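Local coordinates for odorant binding protein (AGAP010409-PA) (Anopheles gambiae, PDB 3L4A) that probably binds and carries odorant molecules as a secreted, all-helical protein of the PBP/GOBP family, at residues Thr38-Arg43 with Leu96-Tyr101; Phe77-His81 with Cys106-Asp110; Cys84-Leu90 with Ser102-Cys106. All coordinates share one frame; numbering follows the deposited sequence.

Interaction 1. Residues Thr38-Arg43 with Leu96-Tyr101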
# COMPACT_ATOMS: atom_id res chain seq x y z
N THR A 38 2.00 -9.33 7.86
CA THR A 38 2.33 -8.41 6.78
C THR A 38 1.10 -7.66 6.26
O THR A 38 1.20 -6.50 5.88
CB THR A 38 3.03 -9.14 5.63
OG1 THR A 38 4.26 -9.70 6.12
CG2 THR A 38 3.37 -8.17 4.51
N HIS A 39 -0.06 -8.32 6.24
CA HIS A 39 -1.27 -7.61 5.83
C HIS A 39 -1.46 -6.37 6.69
O HIS A 39 -1.69 -5.27 6.19
CB HIS A 39 -2.52 -8.48 5.97
CG HIS A 39 -2.55 -9.66 5.06
ND1 HIS A 39 -3.47 -10.68 5.20
CD2 HIS A 39 -1.77 -10.00 4.00
CE1 HIS A 39 -3.26 -11.59 4.26
NE2 HIS A 39 -2.24 -11.20 3.52
N CYS A 40 -1.39 -6.56 8.00
CA CYS A 40 -1.57 -5.44 8.92
C CYS A 40 -0.43 -4.44 8.85
O CYS A 40 -0.65 -3.24 9.00
CB CYS A 40 -1.78 -5.94 10.35
SG CYS A 40 -3.36 -6.78 10.62
N PHE A 41 0.79 -4.92 8.60
CA PHE A 41 1.93 -4.03 8.43
C PHE A 41 1.73 -3.11 7.23
O PHE A 41 1.96 -1.90 7.31
CB PHE A 41 3.22 -4.84 8.29
CG PHE A 41 4.45 -3.98 8.20
CD1 PHE A 41 5.01 -3.43 9.34
CD2 PHE A 41 5.04 -3.71 6.97
CE1 PHE A 41 6.14 -2.64 9.27
CE2 PHE A 41 6.17 -2.91 6.89
CZ PHE A 41 6.72 -2.37 8.05
N VAL A 42 1.31 -3.68 6.10
CA VAL A 42 1.06 -2.90 4.90
C VAL A 42 -0.05 -1.88 5.13
O VAL A 42 0.07 -0.72 4.73
CB VAL A 42 0.74 -3.83 3.72
CG1 VAL A 42 0.11 -3.03 2.58
CG2 VAL A 42 2.02 -4.54 3.29
N ARG A 43 -1.11 -2.29 5.80
CA ARG A 43 -2.15 -1.34 6.19
C ARG A 43 -1.56 -0.18 6.99
O ARG A 43 -1.84 0.99 6.73
CB ARG A 43 -3.25 -2.02 6.99
CG ARG A 43 -4.28 -1.04 7.56
CD ARG A 43 -5.43 -1.78 8.19
NE ARG A 43 -6.39 -0.87 8.82
CZ ARG A 43 -6.30 -0.47 10.08
NH1 ARG A 43 -5.32 -0.91 10.86
NH2 ARG A 43 -7.21 0.36 10.57
N LEU A 96 -9.83 -5.64 7.89
CA LEU A 96 -9.24 -4.38 7.43
C LEU A 96 -7.81 -4.52 6.93
O LEU A 96 -7.39 -3.80 6.02
CB LEU A 96 -9.27 -3.33 8.55
CG LEU A 96 -10.63 -2.80 8.99
CD1 LEU A 96 -10.43 -1.61 9.92
CD2 LEU A 96 -11.46 -2.39 7.77
N CYS A 97 -7.05 -5.42 7.53
CA CYS A 97 -5.69 -5.63 7.08
C CYS A 97 -5.68 -6.34 5.74
O CYS A 97 -4.94 -5.97 4.83
CB CYS A 97 -4.91 -6.44 8.10
SG CYS A 97 -4.76 -5.63 9.69
N GLU A 98 -6.50 -7.38 5.61
CA GLU A 98 -6.59 -8.10 4.35
C GLU A 98 -7.04 -7.15 3.23
O GLU A 98 -6.55 -7.22 2.10
CB GLU A 98 -7.54 -9.30 4.47
CG GLU A 98 -7.61 -10.15 3.21
CD GLU A 98 -8.65 -11.24 3.32
OE1 GLU A 98 -9.12 -11.72 2.27
OE2 GLU A 98 -9.01 -11.60 4.46
N ARG A 99 -7.98 -6.27 3.55
CA ARG A 99 -8.48 -5.30 2.59
C ARG A 99 -7.37 -4.38 2.08
O ARG A 99 -7.24 -4.17 0.87
CB ARG A 99 -9.62 -4.47 3.20
CG ARG A 99 -10.32 -3.56 2.21
CD ARG A 99 -11.20 -2.56 2.92
NE ARG A 99 -12.29 -3.23 3.62
CZ ARG A 99 -13.10 -2.62 4.48
NH1 ARG A 99 -12.94 -1.33 4.75
NH2 ARG A 99 -14.06 -3.31 5.09
N ALA A 100 -6.58 -3.83 3.00
CA ALA A 100 -5.49 -2.94 2.60
C ALA A 100 -4.47 -3.68 1.76
O ALA A 100 -3.97 -3.16 0.77
CB ALA A 100 -4.82 -2.32 3.83
N TYR A 101 -4.13 -4.91 2.17
CA TYR A 101 -3.14 -5.68 1.43
C TYR A 101 -3.63 -5.97 0.01
O TYR A 101 -2.88 -5.80 -0.96
CB TYR A 101 -2.83 -6.97 2.18
CG TYR A 101 -1.69 -7.76 1.58
CD1 TYR A 101 -1.94 -8.82 0.71
CD2 TYR A 101 -0.37 -7.48 1.89
CE1 TYR A 101 -0.91 -9.55 0.16
CE2 TYR A 101 0.68 -8.20 1.33
CZ TYR A 101 0.40 -9.24 0.47
OH TYR A 101 1.42 -9.97 -0.09

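Interaction 2. Residues Phe77-His81 with Cys106-Asp110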
# COMPACT_ATOMS: atom_id res chain seq x y z
N PHE A 77 -2.97 5.93 -15.53
CA PHE A 77 -2.57 5.37 -14.24
C PHE A 77 -3.77 5.40 -13.29
O PHE A 77 -4.08 4.40 -12.62
CB PHE A 77 -1.40 6.19 -13.66
CG PHE A 77 -1.00 5.81 -12.26
CD1 PHE A 77 -1.61 6.41 -11.16
CD2 PHE A 77 0.00 4.88 -12.04
CE1 PHE A 77 -1.23 6.08 -9.87
CE2 PHE A 77 0.38 4.55 -10.75
CZ PHE A 77 -0.23 5.14 -9.67
N VAL A 78 -4.46 6.53 -13.23
CA VAL A 78 -5.62 6.65 -12.39
C VAL A 78 -6.71 5.66 -12.84
O VAL A 78 -7.27 4.93 -12.02
CB VAL A 78 -6.18 8.08 -12.40
CG1 VAL A 78 -7.45 8.16 -11.60
CG2 VAL A 78 -5.11 9.06 -11.87
N ALA A 79 -7.00 5.63 -14.13
CA ALA A 79 -8.04 4.76 -14.66
C ALA A 79 -7.75 3.29 -14.40
O ALA A 79 -8.62 2.53 -13.98
CB ALA A 79 -8.19 4.98 -16.15
N LYS A 80 -6.51 2.89 -14.67
CA LYS A 80 -6.14 1.49 -14.54
C LYS A 80 -6.28 1.04 -13.09
O LYS A 80 -6.83 -0.03 -12.82
CB LYS A 80 -4.75 1.24 -15.10
CG LYS A 80 -3.60 1.66 -14.24
CD LYS A 80 -2.29 1.52 -15.03
CE LYS A 80 -2.11 0.11 -15.59
NZ LYS A 80 -0.74 -0.09 -16.19
N HIS A 81 -5.83 1.87 -12.16
CA HIS A 81 -5.90 1.47 -10.76
C HIS A 81 -7.28 1.57 -10.15
O HIS A 81 -7.67 0.73 -9.34
CB HIS A 81 -4.84 2.18 -9.93
CG HIS A 81 -3.46 1.73 -10.27
ND1 HIS A 81 -3.07 0.42 -10.14
CD2 HIS A 81 -2.41 2.39 -10.81
CE1 HIS A 81 -1.82 0.30 -10.55
NE2 HIS A 81 -1.40 1.48 -10.96
N CYS A 106 -2.83 -4.11 -6.29
CA CYS A 106 -3.06 -3.44 -7.57
C CYS A 106 -1.85 -2.64 -8.01
O CYS A 106 -1.59 -2.50 -9.21
CB CYS A 106 -4.27 -2.52 -7.49
SG CYS A 106 -5.82 -3.43 -7.61
N LEU A 107 -1.09 -2.12 -7.05
CA LEU A 107 0.04 -1.24 -7.36
C LEU A 107 1.39 -1.96 -7.33
O LEU A 107 2.43 -1.33 -7.45
CB LEU A 107 0.04 0.00 -6.46
CG LEU A 107 -1.00 1.08 -6.81
CD1 LEU A 107 -2.38 0.71 -6.32
CD2 LEU A 107 -0.59 2.44 -6.25
N ARG A 108 1.36 -3.29 -7.18
CA ARG A 108 2.60 -4.05 -7.07
C ARG A 108 3.53 -3.83 -8.26
O ARG A 108 4.71 -3.52 -8.08
CB ARG A 108 2.30 -5.55 -6.90
CG ARG A 108 3.53 -6.45 -7.03
CD ARG A 108 3.19 -7.91 -6.80
NE ARG A 108 4.36 -8.78 -6.99
CZ ARG A 108 4.29 -10.07 -7.28
NH1 ARG A 108 3.10 -10.66 -7.43
NH2 ARG A 108 5.40 -10.78 -7.44
N GLU A 109 3.01 -3.99 -9.47
CA GLU A 109 3.83 -3.86 -10.67
C GLU A 109 4.47 -2.47 -10.76
O GLU A 109 5.61 -2.34 -11.17
CB GLU A 109 3.02 -4.16 -11.94
CG GLU A 109 2.62 -5.62 -12.12
CD GLU A 109 1.31 -5.97 -11.43
OE1 GLU A 109 0.80 -7.09 -11.68
OE2 GLU A 109 0.79 -5.14 -10.66
N ASP A 110 3.72 -1.44 -10.36
CA ASP A 110 4.23 -0.07 -10.41
C ASP A 110 5.39 0.13 -9.45
O ASP A 110 6.41 0.73 -9.80
CB ASP A 110 3.11 0.92 -10.09
CG ASP A 110 1.91 0.73 -10.98
OD1 ASP A 110 1.75 1.51 -11.93
OD2 ASP A 110 1.13 -0.21 -10.73

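Interaction 3. Residues Cys84-Leu90 with Ser102-Cys106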
# COMPACT_ATOMS: atom_id res chain seq x y z
N CYS A 84 -8.79 -1.66 -11.25
CA CYS A 84 -8.21 -2.77 -10.51
C CYS A 84 -8.82 -2.85 -9.12
O CYS A 84 -9.24 -3.91 -8.67
CB CYS A 84 -6.70 -2.62 -10.44
SG CYS A 84 -5.86 -3.97 -9.59
N LEU A 85 -8.86 -1.71 -8.43
CA LEU A 85 -9.38 -1.67 -7.06
C LEU A 85 -10.86 -2.01 -7.02
O LEU A 85 -11.31 -2.73 -6.14
CB LEU A 85 -9.11 -0.30 -6.44
CG LEU A 85 -7.62 -0.03 -6.26
CD1 LEU A 85 -7.31 1.45 -6.05
CD2 LEU A 85 -7.09 -0.86 -5.09
N GLU A 86 -11.62 -1.50 -7.98
CA GLU A 86 -13.04 -1.81 -8.03
C GLU A 86 -13.24 -3.32 -8.20
O GLU A 86 -14.14 -3.91 -7.58
CB GLU A 86 -13.73 -1.03 -9.16
CG GLU A 86 -13.85 0.46 -8.91
CD GLU A 86 -14.79 0.79 -7.76
OE1 GLU A 86 -15.66 -0.04 -7.44
OE2 GLU A 86 -14.66 1.89 -7.18
N ALA A 87 -12.39 -3.94 -9.01
CA ALA A 87 -12.50 -5.37 -9.29
C ALA A 87 -12.21 -6.22 -8.06
O ALA A 87 -12.59 -7.39 -8.02
CB ALA A 87 -11.59 -5.77 -10.45
N LYS A 88 -11.55 -5.64 -7.07
CA LYS A 88 -11.22 -6.36 -5.84
C LYS A 88 -12.32 -6.32 -4.78
O LYS A 88 -12.18 -6.96 -3.73
CB LYS A 88 -9.90 -5.84 -5.28
CG LYS A 88 -8.71 -6.31 -6.10
CD LYS A 88 -7.43 -5.69 -5.61
CE LYS A 88 -6.23 -6.45 -6.18
NZ LYS A 88 -6.05 -7.77 -5.52
N ASN A 89 -13.39 -5.60 -5.07
CA ASN A 89 -14.56 -5.55 -4.18
C ASN A 89 -14.15 -5.37 -2.73
O ASN A 89 -14.54 -6.15 -1.85
CB ASN A 89 -15.42 -6.80 -4.35
CG ASN A 89 -16.06 -6.87 -5.72
OD1 ASN A 89 -17.26 -6.62 -5.87
ND2 ASN A 89 -15.27 -7.19 -6.73
N LEU A 90 -13.35 -4.34 -2.50
CA LEU A 90 -12.73 -4.09 -1.21
C LEU A 90 -13.73 -3.94 -0.07
O LEU A 90 -13.43 -4.31 1.06
CB LEU A 90 -11.84 -2.85 -1.27
CG LEU A 90 -10.65 -2.89 -2.23
CD1 LEU A 90 -9.90 -1.56 -2.19
CD2 LEU A 90 -9.73 -4.04 -1.89
N SER A 102 -4.89 -6.40 -0.10
CA SER A 102 -5.49 -6.65 -1.41
C SER A 102 -5.46 -5.39 -2.27
O SER A 102 -5.12 -5.44 -3.45
CB SER A 102 -6.92 -7.15 -1.27
OG SER A 102 -7.46 -7.45 -2.55
N ALA A 103 -5.81 -4.25 -1.67
CA ALA A 103 -5.80 -2.99 -2.40
C ALA A 103 -4.42 -2.71 -2.97
O ALA A 103 -4.27 -2.41 -4.16
CB ALA A 103 -6.24 -1.85 -1.49
N PHE A 104 -3.39 -2.83 -2.13
CA PHE A 104 -2.05 -2.51 -2.58
C PHE A 104 -1.49 -3.48 -3.62
O PHE A 104 -0.59 -3.13 -4.38
CB PHE A 104 -1.10 -2.34 -1.39
CG PHE A 104 -1.15 -0.96 -0.78
CD1 PHE A 104 -0.56 0.12 -1.42
CD2 PHE A 104 -1.81 -0.75 0.43
CE1 PHE A 104 -0.61 1.39 -0.86
CE2 PHE A 104 -1.85 0.52 1.00
CZ PHE A 104 -1.25 1.59 0.34
N GLN A 105 -2.04 -4.68 -3.70
CA GLN A 105 -1.63 -5.60 -4.76
C GLN A 105 -1.85 -4.99 -6.16
O GLN A 105 -1.12 -5.32 -7.10
CB GLN A 105 -2.35 -6.94 -4.65
CG GLN A 105 -1.86 -7.79 -3.47
CD GLN A 105 -2.59 -9.11 -3.39
OE1 GLN A 105 -1.99 -10.15 -3.12
NE2 GLN A 105 -3.89 -9.08 -3.65
N CYS A 106 -2.83 -4.11 -6.29
CA CYS A 106 -3.06 -3.44 -7.57
C CYS A 106 -1.85 -2.64 -8.01
O CYS A 106 -1.59 -2.50 -9.21
CB CYS A 106 -4.27 -2.52 -7.49
SG CYS A 106 -5.82 -3.43 -7.61

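Interaction 1. Residues Thr38-Arg43 with Leu96-Tyr101
A disulfide between C40 and C97 ties helix 36-48 to the first turns of helix 96-105, in a helix-helix contact near the protein surface. The short axes pass 7.5 Å apart with their directions 69° from each other. C40 SG and C97 SG are 2.0 Å apart, and the bridge has a torsion of 96° about the S-S bond. This is the second-to-fifth cysteine link of the interlocked three-disulfide pattern known from classical insect odorant-binding proteins.

Beside the bridge, H39 packs against Y101. The CD2 corner of H39 lies over one face of the tyrosine, 3.3 Å from Y101 CG, and the two ring planes are inclined by 41°, an oblique meeting. CG of Y101 is anti to the backbone N (chi1 -173°), which lays the ring across helix 36-48. There V42 CG2 meets its edge at 4.0 Å from Y101 CD2, with T38 CG2 close by. Further along the helices, R43 CB sits 3.5 Å from A100 CB. The extended arginine chain then runs past the start of the partner helix, where R43 CD is 3.6 Å from L96 O.

The polar ends find partners elsewhere: H39 NE2 is hydrogen-bonded to D34, Y101 OH to the carbonyl of F32, and R43 NH2 makes a salt bridge with D54. With no hydrogen bond crossing between the segments, one covalent link and close van der Waals packing hold them together, while the polar tips tie the pair to neighbouring loops.

Interaction 2. Residues Phe77-His81 with Cys106-Asp110
The imidazole of H81 reaches the carboxylate of D110 edge-on. H81 NE2 gives a weak but fairly straight hydrogen bond to D110 OD1, 3.3 Å long with 163° at the hydrogen, and OD1 lies in the plane of the ring. The other oxygen is also near this edge, with H81 CE1 3.0 Å from D110 OD2. Because the carboxylate plane is turned 61° from the imidazole, the two flat groups do not lie coplanar. The carbonyl of C106 comes up to the same ring edge, 3.1 Å from H81 CE1 to C106 O, where the C-H is probably polarised enough to make this favourable.

L107 comes over one face of the imidazole in a CH-pi contact, its CG 4.0 Å from the ring centroid. The residue is deposited in two conformers, so this contact, described for one of them, is less certain than the rest. The opposite face carries the aliphatic CG of K80.

All this takes place where helix 75-87 meets the turn linking helix 96-105 to helix 108-117, in a buried part of the all-helical odorant-binding protein fold. L107 occupies the N-cap position of helix 108-117, and D110 projects from its first turn towards H81.

F77, one helical turn before H81, meets the histidine at its edge: H81 CD2 lies 3.5 Å above the phenyl plane of F77, over its centre. CG of F77 is anti to the backbone N (chi1 173°), which carries the ring forward until its edge meets the same carboxylate, F77 CE2 being 3.5 Å from D110 OD1. Further out, W64 packs edge-to-face with F77, L60 of helix 60-66 touches H81, and an ammonium ion, probably from the crystallisation liquor, is hydrogen-bonded to D110 OD1.

Interaction 3. Residues Cys84-Leu90 with Ser102-Cys106
A103 CB touches two leucines, 3.7 Å from L90 CD1 and 3.8 Å from L85 CD2, where the last turns of helix 75-87 and the residues after it face helix 96-105. V58 touches both L85 and A103 and extends this apolar patch. Beside it runs the disulfide, with C84 SG and C106 SG 2.1 Å apart and a torsion of -90° about the bond. This is the fourth-to-sixth cysteine link of the insect odorant-binding protein pattern. L85 CD2 packs against the bridge as well, 3.8 Å from C106 SG.

K88 covers the sulfur with its aliphatic stem, its CE 3.4 Å from C106 SG. Nearly straight as far as CE, the chain bends at its last torsion (chi4 -73°), which turns NZ towards S102. There K88 NZ makes a weak 3.3 Å hydrogen bond to S102 OG, doubtful because the serine has two conformers. The Q105 amide, its orientation uncertain, also lies by NZ.

The lysine thus plays two parts: its methylenes shield the disulfide, and its ammonium group sits by the hydroxyl and carbonyl oxygens of S102, in the last turn of helix 96-105, where a positive charge would probably be favoured.

Interaction 1 lies near the surface, interaction 3 is partly buried, and interaction 2 is buried. Interactions 1 and 3 both use helix 96-105, and each carries a disulfide of its own; their centres are about 12 Å apart and they touch where V42 meets F104 and R99 approaches L90. Interactions 2 and 3 share helix 75-87 and C106, whose carbonyl serves the one and whose sulfur serves the other. The chemistry shifts accordingly: 38-43 with 96-101 sends its polar ends to outside loops, 84-90 with 102-106 turns a lysine to a helix end, and 77-81 with 106-110 pairs a histidine with a carboxylate through a weak hydrogen bond, with F77 and L107 packed against the imidazole.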